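Local coordinates for nitronate monooxygenase family protein (PDB 4QIT) that uses flavin mononucleotide and molecular oxygen to denitrify alkyl nitronates oxidatively, with the toxin propionate 3-nitronate as its best substrate, at residues P306-Y309 with D310-A314; A344-L347 with L348-V352. The protein carries 1 engineered substitution. One frame throughout, in Å; residues are numbered along the deposited sequence.

Interactions 1 and 2 are both local contacts within single helices, so neither closes a loop. Along the chain they stand in series, without nesting or crossing. Residues 306-314 hold the N-cap and first turns of helix 307-320, which packs against helix 86-101 and comes near the bound nitroethane. The next helix of the chain, 344-355, opens with residues 344-352. It packs against helix 32-41, strand 21-23 of the parallel barrel sheet and the short helix 246-249. The two contacts lie on opposite sides of the chain's centre, with centres about 35 Å apart. Interaction 1 thus lies nearer the bound nitroethane of this TIM-barrel enzyme, and interaction 2 belongs to a helix packed against the barrel.

Interaction 1 of 2, residues P306-Y309 with D310-A314; sequences PFVY and DATKA
Pro306, the N-cap residue, accepts at its O from Asp310 N (3.2 Å), and three more i to i+4 bonds run from Ala311, Thr312 and Lys313 N to the carbonyls of Phe307, Val308 and Tyr309. The last of these, Lys313 N to Tyr309 O, spans 2.8 Å. The main side-chain contact joins the same two residues. Lys313 CG lies over one face of the Tyr309 ring, 4.2 Å from its centroid and 8° off the normal, a CH-pi contact. The lysine chain then bends at chi3 (142°), and Lys313 CE passes 3.8 Å from Tyr309 CE2. Tyr309 swings its ring beside its own carbonyl carbon (chi1 -155°), on the side where the lysine climbs. Tyr309 CD1 also meets Thr312 CB at 4.1 Å. The polar ends bind elsewhere: Asp310 OD2 to Lys112 N, Thr312 OG1 to Met278 O. Ala311 packs on Leu93 and Leu96 of helix 86-101. The Tyr309 side chain comes within about 6 Å of bound nitroethane. The lysine methylenes thus back a ring near the bound nitroethane through apolar contact, while two side-chain bonds tie the first turns of the helix to neighbouring loops.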
loop_
_atom_site.group_PDB
_atom_site.type_symbol
_atom_site.label_atom_id
_atom_site.label_comp_id
_atom_site.label_asym_id
_atom_site.label_seq_id
_atom_site.Cartn_x
_atom_site.Cartn_y
_atom_site.Cartn_z
ATOM N N PRO A 306 15.282 -20.241 -0.976
ATOM C CA PRO A 306 15.446 -19.734 0.384
ATOM C C PRO A 306 16.890 -19.850 0.908
ATOM O O PRO A 306 17.117 -19.764 2.127
ATOM C CB PRO A 306 14.535 -20.676 1.175
ATOM C CG PRO A 306 14.794 -22.016 0.510
ATOM C CD PRO A 306 15.046 -21.700 -0.968
ATOM N N PHE A 307 17.855 -20.054 0.008
ATOM C CA PHE A 307 19.252 -20.161 0.409
ATOM C C PHE A 307 19.721 -18.930 1.173
ATOM O O PHE A 307 20.495 -19.046 2.125
ATOM C CB PHE A 307 20.155 -20.419 -0.812
ATOM C CG PHE A 307 19.796 -21.664 -1.574
ATOM C CD1 PHE A 307 20.304 -22.901 -1.185
ATOM C CD2 PHE A 307 18.953 -21.600 -2.678
ATOM C CE1 PHE A 307 19.965 -24.053 -1.885
ATOM C CE2 PHE A 307 18.614 -22.746 -3.381
ATOM C CZ PHE A 307 19.119 -23.973 -2.980
ATOM N N VAL A 308 19.277 -17.748 0.749
ATOM C CA VAL A 308 19.603 -16.519 1.468
ATOM C C VAL A 308 19.179 -16.601 2.931
ATOM O O VAL A 308 19.941 -16.225 3.824
ATOM C CB VAL A 308 18.966 -15.283 0.802
ATOM C CG1 VAL A 308 19.264 -14.014 1.604
ATOM C CG2 VAL A 308 19.467 -15.142 -0.623
ATOM N N TYR A 309 17.970 -17.106 3.182
ATOM C CA TYR A 309 17.509 -17.223 4.565
ATOM C C TYR A 309 18.362 -18.185 5.395
ATOM O O TYR A 309 18.540 -17.977 6.588
ATOM C CB TYR A 309 16.018 -17.587 4.640
ATOM C CG TYR A 309 15.375 -17.144 5.946
ATOM C CD1 TYR A 309 15.722 -15.933 6.529
ATOM C CD2 TYR A 309 14.424 -17.927 6.586
ATOM C CE1 TYR A 309 15.144 -15.505 7.712
ATOM C CE2 TYR A 309 13.838 -17.505 7.783
ATOM C CZ TYR A 309 14.205 -16.289 8.331
ATOM O OH TYR A 309 13.641 -15.847 9.511
ATOM N N ASP A 310 18.904 -19.224 4.767
ATOM C CA ASP A 310 19.803 -20.135 5.468
ATOM C C ASP A 310 21.040 -19.375 5.961
ATOM O O ASP A 310 21.485 -19.574 7.094
ATOM C CB ASP A 310 20.193 -21.290 4.542
ATOM C CG ASP A 310 20.881 -22.427 5.278
ATOM O OD1 ASP A 310 20.519 -22.705 6.442
ATOM O OD2 ASP A 310 21.795 -23.053 4.691
ATOM N N ALA A 311 21.573 -18.487 5.127
ATOM C CA ALA A 311 22.721 -17.681 5.525
ATOM C C ALA A 311 22.341 -16.739 6.672
ATOM O O ALA A 311 23.060 -16.618 7.669
ATOM C CB ALA A 311 23.277 -16.890 4.324
ATOM N N THR A 312 21.197 -16.087 6.534
ATOM C CA THR A 312 20.727 -15.154 7.547
ATOM C C THR A 312 20.483 -15.861 8.877
ATOM O O THR A 312 20.840 -15.327 9.936
ATOM C CB THR A 312 19.455 -14.446 7.065
ATOM O OG1 THR A 312 19.776 -13.640 5.923
ATOM C CG2 THR A 312 18.852 -13.557 8.154
ATOM N N LYS A 313 19.886 -17.052 8.833
ATOM C CA LYS A 313 19.655 -17.817 10.063
ATOM C C LYS A 313 20.959 -18.130 10.793
ATOM O O LYS A 313 21.036 -18.035 12.023
ATOM C CB LYS A 313 18.859 -19.090 9.780
ATOM C CG LYS A 313 17.385 -18.838 9.588
ATOM C CD LYS A 313 16.637 -20.153 9.385
ATOM C CE LYS A 313 15.287 -20.144 10.070
ATOM N NZ LYS A 313 14.844 -21.539 10.382
ATOM N N ALA A 314 21.997 -18.468 10.038
ATOM C CA ALA A 314 23.309 -18.676 10.634
ATOM C C ALA A 314 23.824 -17.414 11.331
ATOM O O ALA A 314 24.366 -17.489 12.429
ATOM C CB ALA A 314 24.302 -19.144 9.582
#

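Interaction 2 of 2, residues A344-L347 with L348-V352; sequences AAEL and LRTLV
Leu348 begins the second segment by donating its N to Ala344 O, the first of four i to i+4 backbone bonds. Its side chain leads away from the preceding turn to Ile21 of strand 21-23 and Ala41 of helix 32-41. Arg349 N binds Ala345 O. The arginine side chain bends at chi3 (-58°), which brings the guanidinium back over the preceding turn. One face lies over the backbone of Ala345 and Glu346, with Ala345 O 3.5 Å above its plane and offset toward the rim. Arg349 NH2 reaches Ala345 CB at 3.4 Å, and Arg349 NH1 lies 3.8 Å from Glu346 CB. No salt bridge forms with the glutamate: Glu346 OE1 and Arg349 NH1 are 5.3 Å apart. Thr350 grips Glu346 O twice, through N and through OG1, each at 2.8 Å. The two donors come from opposite faces of the carbonyl plane, with OG1 39° out of it. The threonine hydroxyl stands beside its own backbone N (chi1 -61°), which turns it back to that carbonyl. A water donates to both Thr350 OG1 (2.6 Å) and Glu346 OE2, and so joins the two side chains, which run side by side. Leu351 N binds Leu347 O. The Leu351 side chain crosses that of Leu347 at an angle, with Leu351 CG 4.1 Å from Leu347 CD1. Both leucines pack on Phe248 of helix 246-249, and Leu351 also touches Ile21. The helix is therefore two-sided: the leucines pack inward on the barrel strand and neighbouring helices, Leu351 close to Met244, a probable FMN-binding residue, while Glu346 and Arg349, opposite in charge but not in contact, may attract each other weakly beside the water-bridged threonine.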
loop_
_atom_site.group_PDB
_atom_site.type_symbol
_atom_site.label_atom_id
_atom_site.label_comp_id
_atom_site.label_asym_id
_atom_site.label_seq_id
_atom_site.Cartn_x
_atom_site.Cartn_y
_atom_site.Cartn_z
ATOM N N ALA A 344 -4.931 -15.268 23.183
ATOM C CA ALA A 344 -5.516 -15.326 21.849
ATOM C C ALA A 344 -7.031 -15.474 21.828
ATOM O O ALA A 344 -7.699 -14.861 20.990
ATOM C CB ALA A 344 -4.847 -16.418 21.026
ATOM N N ALA A 345 -7.577 -16.263 22.752
ATOM C CA ALA A 345 -9.021 -16.412 22.847
ATOM C C ALA A 345 -9.680 -15.076 23.200
ATOM O O ALA A 345 -10.702 -14.712 22.606
ATOM C CB ALA A 345 -9.381 -17.480 23.870
ATOM N N GLU A 346 -9.094 -14.344 24.147
ATOM C CA GLU A 346 -9.587 -13.000 24.471
ATOM C C GLU A 346 -9.474 -12.058 23.274
ATOM O O GLU A 346 -10.378 -11.264 23.014
ATOM C CB GLU A 346 -8.870 -12.394 25.688
ATOM C CG GLU A 346 -9.408 -10.997 26.062
ATOM C CD GLU A 346 -8.740 -10.368 27.285
ATOM O OE1 GLU A 346 -7.976 -11.057 28.006
ATOM O OE2 GLU A 346 -8.985 -9.164 27.532
ATOM N N LEU A 347 -8.369 -12.134 22.541
ATOM C CA LEU A 347 -8.245 -11.278 21.370
ATOM C C LEU A 347 -9.327 -11.607 20.335
ATOM O O LEU A 347 -9.969 -10.700 19.809
ATOM C CB LEU A 347 -6.838 -11.346 20.765
ATOM C CG LEU A 347 -6.673 -10.547 19.471
ATOM C CD1 LEU A 347 -6.932 -9.056 19.689
ATOM C CD2 LEU A 347 -5.288 -10.760 18.871
ATOM N N LEU A 348 -9.538 -12.891 20.054
ATOM C CA LEU A 348 -10.597 -13.290 19.133
ATOM C C LEU A 348 -11.961 -12.738 19.590
ATOM O O LEU A 348 -12.675 -12.096 18.812
ATOM C CB LEU A 348 -10.611 -14.815 18.961
ATOM C CG LEU A 348 -11.284 -15.406 17.720
ATOM C CD1 LEU A 348 -12.809 -15.327 17.798
ATOM C CD2 LEU A 348 -10.772 -14.725 16.435
ATOM N N ARG A 349 -12.292 -12.962 20.859
ATOM C CA ARG A 349 -13.516 -12.454 21.475
ATOM C C ARG A 349 -13.655 -10.941 21.281
ATOM O O ARG A 349 -14.724 -10.440 20.904
ATOM C CB ARG A 349 -13.464 -12.782 22.972
ATOM C CG ARG A 349 -14.788 -13.024 23.670
ATOM C CD ARG A 349 -14.536 -13.552 25.088
ATOM N NE ARG A 349 -13.748 -14.775 25.057
ATOM C CZ ARG A 349 -12.631 -15.001 25.751
ATOM N NH1 ARG A 349 -12.126 -14.092 26.575
ATOM N NH2 ARG A 349 -12.017 -16.165 25.615
ATOM N N THR A 350 -12.565 -10.225 21.534
ATOM C CA THR A 350 -12.543 -8.773 21.439
ATOM C C THR A 350 -12.781 -8.299 20.005
ATOM O O THR A 350 -13.537 -7.354 19.768
ATOM C CB THR A 350 -11.214 -8.212 21.979
ATOM O OG1 THR A 350 -11.072 -8.571 23.367
ATOM C CG2 THR A 350 -11.183 -6.704 21.852
ATOM N N LEU A 351 -12.130 -8.958 19.051
ATOM C CA LEU A 351 -12.352 -8.667 17.639
ATOM C C LEU A 351 -13.800 -8.872 17.221
ATOM O O LEU A 351 -14.342 -8.078 16.447
ATOM C CB LEU A 351 -11.429 -9.520 16.773
ATOM C CG LEU A 351 -9.935 -9.197 16.913
ATOM C CD1 LEU A 351 -9.136 -10.263 16.196
ATOM C CD2 LEU A 351 -9.608 -7.817 16.354
ATOM N N VAL A 352 -14.432 -9.924 17.731
ATOM C CA VAL A 352 -15.841 -10.170 17.424
ATOM C C VAL A 352 -16.747 -9.083 18.005
ATOM O O VAL A 352 -17.678 -8.624 17.341
ATOM C CB VAL A 352 -16.291 -11.561 17.916
ATOM C CG1 VAL A 352 -17.804 -11.728 17.767
ATOM C CG2 VAL A 352 -15.536 -12.649 17.149
HETATM O O HOH W 1 -10.171 -7.342 25.533
#